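Local coordinates for protein polymeric Immunoglobulin Receptor (Oncorhynchus mykiss, PDB 5F1S) that probably binds polymeric immunoglobulins and carries them to mucosal surfaces, its immunoglobulin-like ectodomain corresponding to the secretory component, at residues S115-M120 against T130-Y135; W33-V38 against K82-W87; Q141-W146 against C155-G160. All coordinates share one frame; numbering follows the deposited sequence.

Contact 1 (S115-M120 against T130-Y135)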
loop_
_atom_site.group_PDB
_atom_site.type_symbol
_atom_site.label_atom_id
_atom_site.label_comp_id
_atom_site.label_asym_id
_atom_site.label_seq_id
_atom_site.Cartn_x
_atom_site.Cartn_y
_atom_site.Cartn_z
ATOM N N SER A 115 6.440 -3.877 -3.951
ATOM C CA SER A 115 6.067 -4.698 -2.790
ATOM C C SER A 115 5.265 -5.890 -3.265
ATOM O O SER A 115 4.898 -6.000 -4.436
ATOM C CB SER A 115 5.244 -3.895 -1.771
ATOM O OG SER A 115 3.974 -3.622 -2.326
ATOM N N VAL A 116 4.969 -6.807 -2.368
ATOM C CA VAL A 116 4.232 -7.989 -2.778
ATOM C C VAL A 116 3.136 -8.250 -1.778
ATOM O O VAL A 116 3.325 -8.046 -0.573
ATOM C CB VAL A 116 5.185 -9.189 -2.949
ATOM C CG1 VAL A 116 5.836 -9.563 -1.628
ATOM C CG2 VAL A 116 4.471 -10.347 -3.555
ATOM N N VAL A 117 1.965 -8.641 -2.296
ATOM C CA VAL A 117 0.829 -8.912 -1.428
ATOM C C VAL A 117 1.186 -10.023 -0.451
ATOM O O VAL A 117 1.163 -9.837 0.769
ATOM C CB VAL A 117 -0.425 -9.265 -2.259
ATOM C CG1 VAL A 117 -1.546 -9.740 -1.340
ATOM C CG2 VAL A 117 -0.921 -8.052 -3.135
ATOM N N ASN A 118 1.588 -11.182 -0.976
ATOM C CA ASN A 118 2.011 -12.285 -0.122
ATOM C C ASN A 118 3.397 -12.725 -0.564
ATOM O O ASN A 118 3.553 -13.220 -1.684
ATOM C CB ASN A 118 1.007 -13.442 -0.216
ATOM C CG ASN A 118 1.314 -14.584 0.758
ATOM O OD1 ASN A 118 2.075 -14.426 1.734
ATOM N ND2 ASN A 118 0.709 -15.757 0.492
ATOM N N SER A 119 4.397 -12.572 0.302
ATOM C CA SER A 119 5.766 -12.923 -0.108
ATOM C C SER A 119 6.098 -14.407 0.070
ATOM O O SER A 119 7.222 -14.827 -0.235
ATOM C CB SER A 119 6.774 -12.077 0.671
ATOM O OG SER A 119 6.786 -12.493 2.016
ATOM N N MET A 120 5.169 -15.206 0.587
ATOM C CA MET A 120 5.274 -16.660 0.612
ATOM C C MET A 120 4.027 -17.207 -0.054
ATOM O O MET A 120 2.921 -16.998 0.451
ATOM C CB MET A 120 5.378 -17.179 2.037
ATOM C CG MET A 120 4.972 -18.660 2.285
ATOM S SD MET A 120 6.409 -19.703 2.191
ATOM C CE MET A 120 5.626 -21.282 2.479
ATOM N N THR A 130 -0.697 -17.611 -8.274
ATOM C CA THR A 130 -0.462 -16.260 -8.761
ATOM C C THR A 130 0.215 -15.431 -7.686
ATOM O O THR A 130 -0.102 -15.535 -6.506
ATOM C CB THR A 130 -1.718 -15.588 -9.189
ATOM O OG1 THR A 130 -2.581 -15.480 -8.059
ATOM C CG2 THR A 130 -2.345 -16.402 -10.306
ATOM N N VAL A 131 1.186 -14.655 -8.123
ATOM C CA VAL A 131 1.924 -13.704 -7.307
ATOM C C VAL A 131 1.502 -12.326 -7.774
ATOM O O VAL A 131 1.503 -12.062 -8.983
ATOM C CB VAL A 131 3.441 -13.884 -7.492
ATOM C CG1 VAL A 131 4.225 -12.841 -6.710
ATOM C CG2 VAL A 131 3.902 -15.300 -7.137
ATOM N N GLN A 132 1.163 -11.448 -6.845
ATOM C CA GLN A 132 0.757 -10.099 -7.216
ATOM C C GLN A 132 1.831 -9.123 -6.767
ATOM O O GLN A 132 2.004 -8.875 -5.566
ATOM C CB GLN A 132 -0.595 -9.693 -6.643
ATOM C CG GLN A 132 -1.047 -8.379 -7.372
ATOM C CD GLN A 132 -2.506 -8.021 -7.154
ATOM O OE1 GLN A 132 -3.277 -8.804 -6.602
ATOM N NE2 GLN A 132 -2.888 -6.838 -7.606
ATOM N N CYS A 133 2.575 -8.604 -7.730
ATOM C CA CYS A 133 3.643 -7.663 -7.477
ATOM C C CYS A 133 3.113 -6.249 -7.652
ATOM O O CYS A 133 2.615 -5.898 -8.727
ATOM C CB CYS A 133 4.809 -7.869 -8.428
ATOM S SG CYS A 133 5.322 -9.614 -8.830
ATOM N N LEU A 134 3.258 -5.435 -6.632
ATOM C CA LEU A 134 2.802 -4.057 -6.653
ATOM C C LEU A 134 3.965 -3.120 -6.916
ATOM O O LEU A 134 5.100 -3.401 -6.538
ATOM C CB LEU A 134 2.174 -3.685 -5.320
ATOM C CG LEU A 134 1.156 -4.701 -4.798
ATOM C CD1 LEU A 134 0.705 -4.222 -3.411
ATOM C CD2 LEU A 134 -0.034 -4.769 -5.714
ATOM N N TYR A 135 3.691 -1.991 -7.574
ATOM C CA TYR A 135 4.776 -1.055 -7.805
ATOM C C TYR A 135 4.299 0.386 -7.768
ATOM O O TYR A 135 3.125 0.671 -7.978
ATOM C CB TYR A 135 5.477 -1.341 -9.135
ATOM C CG TYR A 135 4.603 -1.266 -10.326
ATOM C CD1 TYR A 135 4.302 -0.038 -10.917
ATOM C CD2 TYR A 135 4.074 -2.392 -10.873
ATOM C CE1 TYR A 135 3.510 0.028 -12.037
ATOM C CE2 TYR A 135 3.258 -2.337 -12.000
ATOM C CZ TYR A 135 3.004 -1.115 -12.578
ATOM O OH TYR A 135 2.207 -1.060 -13.694
HETATM O O HOH W 1 1.699 -12.451 -3.806
#
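Ser115 and Leu134 form an antiparallel hydrogen-bonded pair, joined by Ser115 N to Leu134 O at 3.0 Å and Leu134 N to Ser115 O at 2.8 Å, and Val116 follows opposite Cys133 as a non-hydrogen-bonded pair. The ladder reaches one step further: Val117 N meets Gln132 O at 3.3 Å, a long bond but nearly straight at 171°. Beyond it the chain turns off, and a water takes the next rung, accepting from both Asn118 N and Gln132 N.

On the face of Ser115 and Leu134, the serine hydroxyl lies against the leucine, OG at 3.5 Å from both CB and CD1 of Leu134. Leu11 of strand 8-11, from the other immunoglobulin domain, touches both residues, a setting that suits a small serine beside a branched apolar chain. Val117 adds CG2, which stands anti to its carbonyl carbon and rests 3.9 Å from Gln132 CB and 4.2 Å from Leu134 CD1.

The opposite face is the inner one. Here Val116 CG2, anti to the backbone N, touches Val131 CG1 at 4.0 Å, while strand 201-210 meets Val116 from the facing sheet. Cys133 turns its sulphur inward to the disulfide with Cys196, the bond that ties the two sheets of an immunoglobulin domain together. Compact, branched valines suit this buried, apolar side.

The chemistry is that of a short edge strand: backbone bonds hold strand 114-116 to the sheet, a few apolar touches secure its faces, and a water stands in for the direct backbone bond where the chain leaves for strand 120-124.

Contact 2 (W33-V38 against K82-W87)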
loop_
_atom_site.group_PDB
_atom_site.type_symbol
_atom_site.label_atom_id
_atom_site.label_comp_id
_atom_site.label_asym_id
_atom_site.label_seq_id
_atom_site.Cartn_x
_atom_site.Cartn_y
_atom_site.Cartn_z
ATOM N N TRP A 33 -7.522 17.694 10.038
ATOM C CA TRP A 33 -6.381 16.845 9.699
ATOM C C TRP A 33 -5.189 17.762 9.492
ATOM O O TRP A 33 -5.258 18.685 8.675
ATOM C CB TRP A 33 -6.682 16.043 8.439
ATOM C CG TRP A 33 -5.643 15.146 7.930
ATOM C CD1 TRP A 33 -4.937 15.269 6.757
ATOM C CD2 TRP A 33 -5.209 13.933 8.534
ATOM N NE1 TRP A 33 -4.088 14.215 6.613
ATOM C CE2 TRP A 33 -4.278 13.344 7.659
ATOM C CE3 TRP A 33 -5.557 13.264 9.708
ATOM C CZ2 TRP A 33 -3.636 12.147 7.952
ATOM C CZ3 TRP A 33 -4.950 12.058 9.986
ATOM C CH2 TRP A 33 -3.990 11.513 9.114
ATOM N N CYS A 34 -4.111 17.516 10.249
ATOM C CA CYS A 34 -2.975 18.417 10.392
ATOM C C CYS A 34 -1.711 17.677 9.932
ATOM O O CYS A 34 -1.607 16.475 10.134
ATOM C CB CYS A 34 -2.801 18.865 11.889
ATOM S SG CYS A 34 -2.586 20.674 12.054
ATOM N N ARG A 35 -0.753 18.390 9.338
ATOM C CA ARG A 35 0.555 17.819 8.988
ATOM C C ARG A 35 1.663 18.520 9.769
ATOM O O ARG A 35 1.682 19.759 9.835
ATOM C CB ARG A 35 0.798 17.961 7.502
ATOM C CG ARG A 35 2.091 17.294 7.065
ATOM C CD ARG A 35 2.369 17.497 5.609
ATOM N NE ARG A 35 3.615 16.762 5.342
ATOM C CZ ARG A 35 4.198 16.690 4.153
ATOM N NH1 ARG A 35 3.666 17.313 3.108
ATOM N NH2 ARG A 35 5.331 16.006 4.021
ATOM N N GLY A 36 2.579 17.733 10.318
ATOM C CA GLY A 36 3.770 18.231 11.005
ATOM C C GLY A 36 4.187 17.263 12.094
ATOM O O GLY A 36 3.391 16.505 12.647
ATOM N N SER A 37 5.498 17.276 12.424
ATOM C CA SER A 37 5.987 16.400 13.487
ATOM C C SER A 37 5.598 16.900 14.873
ATOM O O SER A 37 5.646 16.135 15.845
ATOM C CB SER A 37 7.506 16.260 13.404
ATOM O OG SER A 37 8.078 17.535 13.223
ATOM N N VAL A 38 5.205 18.157 14.990
ATOM C CA VAL A 38 4.956 18.791 16.280
ATOM C C VAL A 38 3.550 19.351 16.234
ATOM O O VAL A 38 3.260 20.203 15.391
ATOM C CB VAL A 38 5.992 19.903 16.548
ATOM C CG1 VAL A 38 5.724 20.639 17.855
ATOM C CG2 VAL A 38 7.377 19.315 16.527
ATOM N N LYS A 82 6.197 11.056 -2.718
ATOM C CA LYS A 82 7.221 10.819 -1.714
ATOM C C LYS A 82 7.336 12.008 -0.759
ATOM O O LYS A 82 7.552 11.845 0.446
ATOM C CB LYS A 82 8.562 10.549 -2.386
ATOM C CG LYS A 82 9.614 10.134 -1.365
ATOM C CD LYS A 82 10.934 9.730 -1.972
ATOM C CE LYS A 82 11.903 9.328 -0.826
ATOM N NZ LYS A 82 13.239 8.936 -1.341
ATOM N N GLU A 83 7.203 13.212 -1.283
ATOM C CA GLU A 83 7.339 14.394 -0.443
ATOM C C GLU A 83 6.163 14.551 0.530
ATOM O O GLU A 83 6.252 15.379 1.455
ATOM C CB GLU A 83 7.496 15.629 -1.327
ATOM C CG GLU A 83 6.340 15.908 -2.266
ATOM C CD GLU A 83 6.502 15.301 -3.683
ATOM O OE1 GLU A 83 7.274 14.295 -3.879
ATOM O OE2 GLU A 83 5.819 15.850 -4.600
ATOM N N ASP A 84 5.088 13.764 0.362
ATOM C CA ASP A 84 3.992 13.728 1.347
ATOM C C ASP A 84 4.339 12.932 2.607
ATOM O O ASP A 84 3.585 12.963 3.596
ATOM C CB ASP A 84 2.708 13.165 0.697
ATOM C CG ASP A 84 2.158 14.053 -0.368
ATOM O OD1 ASP A 84 2.148 15.284 -0.141
ATOM O OD2 ASP A 84 1.691 13.554 -1.422
ATOM N N SER A 85 5.481 12.252 2.637
ATOM C CA SER A 85 5.875 11.491 3.815
ATOM C C SER A 85 6.025 12.375 5.051
ATOM O O SER A 85 6.524 13.493 4.964
ATOM C CB SER A 85 7.213 10.810 3.568
ATOM O OG SER A 85 7.142 9.885 2.535
ATOM N N GLY A 86 5.646 11.845 6.210
ATOM C CA GLY A 86 5.807 12.578 7.447
ATOM C C GLY A 86 4.691 12.299 8.430
ATOM O O GLY A 86 3.896 11.358 8.279
ATOM N N TRP A 87 4.706 13.106 9.468
ATOM C CA TRP A 87 3.750 12.963 10.551
ATOM C C TRP A 87 2.483 13.759 10.254
ATOM O O TRP A 87 2.552 14.894 9.756
ATOM C CB TRP A 87 4.377 13.444 11.866
ATOM C CG TRP A 87 5.384 12.468 12.393
ATOM C CD1 TRP A 87 6.739 12.521 12.235
ATOM C CD2 TRP A 87 5.112 11.290 13.145
ATOM N NE1 TRP A 87 7.317 11.446 12.847
ATOM C CE2 TRP A 87 6.353 10.676 13.428
ATOM C CE3 TRP A 87 3.938 10.684 13.617
ATOM C CZ2 TRP A 87 6.449 9.470 14.131
ATOM C CZ3 TRP A 87 4.042 9.486 14.355
ATOM C CH2 TRP A 87 5.289 8.891 14.590
HETATM O O HOH W 2 3.782 17.401 0.040
#
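Arg35 and Gly36 supply the donors of this contact, and the carbonyl oxygens of 82-87 receive them. Arg35 NH2 gives a hydrogen bond to Glu83 O at 2.8 Å, lying on a lone pair of that oxygen and near the guanidinium plane, and a weak one to Ser85 O at 2.9 Å, bent to 128°. Two carbonyls thus grip one nitrogen. The backbone adds Gly36 N to Trp87 O, 2.9 Å, a bond that ties the end of strand 31-35 to the start of strand 86-92. Glycine suits this point of the chain, since with phi at 150° a CB would jam against the preceding carbonyl oxygen.

Charge and water make a second group. Asp84 O lies 3.5 Å above one guanidinium face, offset toward the rim. Asp84 OD1 is 4.1 Å from Arg35 NH1 and well out of the guanidinium plane, so the attraction is one of charge without a direct bond; a water bridges the two, accepting from NH1 and donating to OD1, while Asp84 OD2 takes the backbone N-H of Gln81.

In this V-set immunoglobulin domain, strands 31-35 and 86-92 are neighbours in one sheet, and the 3-10 turn 82-84 leads into the second of them. Arginine suits the place because its chain, fully extended with CG anti to the backbone N, spans the distance from the strand to that turn. An alanine here would probably leave Glu83 O and Ser85 O without this donor and Asp84 without this nearby positive charge.

Packing at the tryptophan is slight. Arg35 CG passes 3.6 Å from Trp87 O, and Ser37 CB comes obliquely to Trp87 CD1 at 4.0 Å, the small serine fitting beside the indole. His107 meets that ring edge-to-face from strand 103-111.

Contact 3 (Q141-W146 against C155-G160)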
loop_
_atom_site.group_PDB
_atom_site.type_symbol
_atom_site.label_atom_id
_atom_site.label_comp_id
_atom_site.label_asym_id
_atom_site.label_seq_id
_atom_site.Cartn_x
_atom_site.Cartn_y
_atom_site.Cartn_z
ATOM N N GLN A 141 6.059 2.644 -16.656
ATOM C CA GLN A 141 6.547 2.413 -18.015
ATOM C C GLN A 141 7.731 1.465 -18.089
ATOM O O GLN A 141 8.245 1.247 -19.188
ATOM C CB GLN A 141 6.972 3.735 -18.655
ATOM C CG GLN A 141 5.963 4.858 -18.545
ATOM C CD GLN A 141 4.665 4.509 -19.231
ATOM O OE1 GLN A 141 4.625 3.608 -20.068
ATOM N NE2 GLN A 141 3.586 5.207 -18.869
ATOM N N HIS A 142 8.225 0.949 -16.967
ATOM C CA HIS A 142 9.329 0.010 -16.987
ATOM C C HIS A 142 8.852 -1.379 -17.412
ATOM O O HIS A 142 7.737 -1.810 -17.103
ATOM C CB HIS A 142 9.970 -0.116 -15.602
ATOM C CG HIS A 142 10.835 1.033 -15.196
ATOM N ND1 HIS A 142 10.379 2.332 -15.116
ATOM C CD2 HIS A 142 12.125 1.062 -14.785
ATOM C CE1 HIS A 142 11.353 3.111 -14.678
ATOM N NE2 HIS A 142 12.426 2.366 -14.482
ATOM N N GLU A 143 9.714 -2.104 -18.114
ATOM C CA GLU A 143 9.432 -3.508 -18.296
ATOM C C GLU A 143 9.460 -4.156 -16.911
ATOM O O GLU A 143 10.253 -3.765 -16.049
ATOM C CB GLU A 143 10.450 -4.166 -19.234
ATOM C CG GLU A 143 11.819 -4.199 -18.721
ATOM C CD GLU A 143 12.766 -4.860 -19.701
ATOM O OE1 GLU A 143 12.432 -4.937 -20.919
ATOM O OE2 GLU A 143 13.828 -5.315 -19.235
ATOM N N LYS A 144 8.566 -5.104 -16.694
ATOM C CA LYS A 144 8.507 -5.838 -15.433
ATOM C C LYS A 144 9.142 -7.210 -15.618
ATOM O O LYS A 144 9.052 -7.799 -16.698
ATOM C CB LYS A 144 7.064 -5.993 -14.996
ATOM C CG LYS A 144 6.278 -4.672 -14.972
ATOM C CD LYS A 144 7.005 -3.627 -14.182
ATOM C CE LYS A 144 6.154 -2.406 -13.949
ATOM N NZ LYS A 144 5.629 -1.712 -15.188
ATOM N N ARG A 145 9.748 -7.751 -14.550
ATOM C CA ARG A 145 10.391 -9.051 -14.687
ATOM C C ARG A 145 10.145 -9.952 -13.484
ATOM O O ARG A 145 9.859 -9.498 -12.373
ATOM C CB ARG A 145 11.891 -8.943 -14.932
ATOM C CG ARG A 145 12.618 -7.894 -14.303
ATOM C CD ARG A 145 14.025 -7.737 -14.959
ATOM N NE ARG A 145 14.980 -7.519 -13.894
ATOM C CZ ARG A 145 15.186 -6.341 -13.315
ATOM N NH1 ARG A 145 14.530 -5.280 -13.737
ATOM N NH2 ARG A 145 16.062 -6.220 -12.323
ATOM N N TRP A 146 10.181 -11.246 -13.772
ATOM C CA TRP A 146 10.090 -12.322 -12.793
ATOM C C TRP A 146 11.336 -13.179 -12.961
ATOM O O TRP A 146 11.589 -13.686 -14.063
ATOM C CB TRP A 146 8.824 -13.119 -13.019
ATOM C CG TRP A 146 8.673 -14.372 -12.219
ATOM C CD1 TRP A 146 8.794 -15.649 -12.661
ATOM C CD2 TRP A 146 8.326 -14.458 -10.822
ATOM N NE1 TRP A 146 8.519 -16.547 -11.618
ATOM C CE2 TRP A 146 8.259 -15.824 -10.485
ATOM C CE3 TRP A 146 8.065 -13.504 -9.836
ATOM C CZ2 TRP A 146 7.920 -16.279 -9.186
ATOM C CZ3 TRP A 146 7.746 -13.959 -8.531
ATOM C CH2 TRP A 146 7.676 -15.321 -8.239
ATOM N N CYS A 155 15.433 -14.266 -16.033
ATOM C CA CYS A 155 14.331 -13.307 -16.018
ATOM C C CYS A 155 13.375 -13.504 -17.189
ATOM O O CYS A 155 13.781 -13.695 -18.339
ATOM C CB CYS A 155 14.833 -11.852 -16.028
ATOM S SG CYS A 155 15.665 -11.346 -14.538
ATOM N N LEU A 156 12.093 -13.455 -16.876
ATOM C CA LEU A 156 11.019 -13.369 -17.842
ATOM C C LEU A 156 10.469 -11.947 -17.812
ATOM O O LEU A 156 10.108 -11.442 -16.741
ATOM C CB LEU A 156 9.931 -14.377 -17.510
ATOM C CG LEU A 156 10.428 -15.786 -17.231
ATOM C CD1 LEU A 156 9.231 -16.629 -16.904
ATOM C CD2 LEU A 156 11.164 -16.363 -18.447
ATOM N N VAL A 157 10.408 -11.293 -18.978
ATOM C CA VAL A 157 10.224 -9.848 -19.027
ATOM C C VAL A 157 8.995 -9.524 -19.873
ATOM O O VAL A 157 8.733 -10.177 -20.893
ATOM C CB VAL A 157 11.488 -9.157 -19.559
ATOM C CG1 VAL A 157 11.308 -7.648 -19.580
ATOM C CG2 VAL A 157 12.695 -9.536 -18.709
ATOM N N THR A 158 8.217 -8.539 -19.427
ATOM C CA THR A 158 7.021 -8.151 -20.139
ATOM C C THR A 158 7.393 -7.384 -21.406
ATOM O O THR A 158 8.440 -6.733 -21.481
ATOM C CB THR A 158 6.137 -7.238 -19.301
ATOM O OG1 THR A 158 6.930 -6.138 -18.856
ATOM C CG2 THR A 158 5.558 -7.982 -18.123
ATOM N N ASP A 159 6.472 -7.404 -22.360
ATOM C CA ASP A 159 6.661 -6.709 -23.621
ATOM C C ASP A 159 6.058 -5.318 -23.524
ATOM O O ASP A 159 5.573 -4.895 -22.477
ATOM C CB ASP A 159 6.066 -7.514 -24.778
ATOM C CG ASP A 159 4.549 -7.701 -24.697
ATOM O OD1 ASP A 159 3.853 -6.968 -23.966
ATOM O OD2 ASP A 159 4.043 -8.616 -25.404
ATOM N N GLY A 160 6.066 -4.593 -24.647
ATOM C CA GLY A 160 5.526 -3.248 -24.639
ATOM C C GLY A 160 4.069 -3.166 -24.247
ATOM O O GLY A 160 3.607 -2.094 -23.845
#
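Thr158 and Lys144 meet through two hydrogen bonds in the tightly held part of the contact. From backbone to side chain, Lys144 N donates to Thr158 OG1 at 2.9 Å; between the two backbones, Thr158 N returns a bond to Lys144 O, also 2.9 Å. The hydroxyl can reach because OG1 sits between the backbone N and carbonyl carbon of Thr158 (chi1 54°); a threonine serves well here, since its CG2 packs 4.0 Å from Lys144 CB, and Ile171 touches the threonine side chain. Lysine can occupy this buried place because its NZ bonds to His142 O at 2.8 Å and forms a salt bridge with Asp173, which meets its charge.

Trp146 and Leu156 continue the antiparallel ladder as a hydrogen-bonded pair, and Arg145 opposite Val157 is the non-hydrogen-bonded pair between. The two segments make a beta hairpin at the edge of the second V-set immunoglobulin domain, strand 156-157 being outermost in its sheet. The side of Trp146 and Leu156 faces the sandwich interior: Leu156 CD1 meets the indole at its edge, 4.4 Å from CD1 of Trp146, while Tyr194 stacks on the ring and Ile171 and Val181 touch it. Large apolar groups suit that buried side.

The face of Arg145 and Val157 is looser and partly exposed. Val157 CG2 touches Arg145 CB at 3.9 Å, and the arginine chain then bends at chi3 to bring NE 3.9 Å from Cys155 SG, the sulphur lying at the guanidinium edge. That sulphur belongs to the disulfide with Cys147, and Arg145 NH1 finds its hydrogen-bond partner in Gly199 O.

How the contacts relate
Contacts 1 and 3 belong to the same V-set domain, one in each sheet of its sandwich, with centres about 15 Å apart. They touch in the interior, where Val131 CG2 lies 3.9 Å from Trp146 CH2, and Tyr135 makes a cation-pi contact with Lys144. Both are partly buried and both fasten an outermost strand by backbone ladders. Contact 2 lies in the other domain, its centre about 28 Å from that of contact 1 and 34 Å from that of contact 3. A surface contact, it relies on a guanidinium, carbonyl oxygens and a bridging water, whereas the other two add apolar packing on their inward faces.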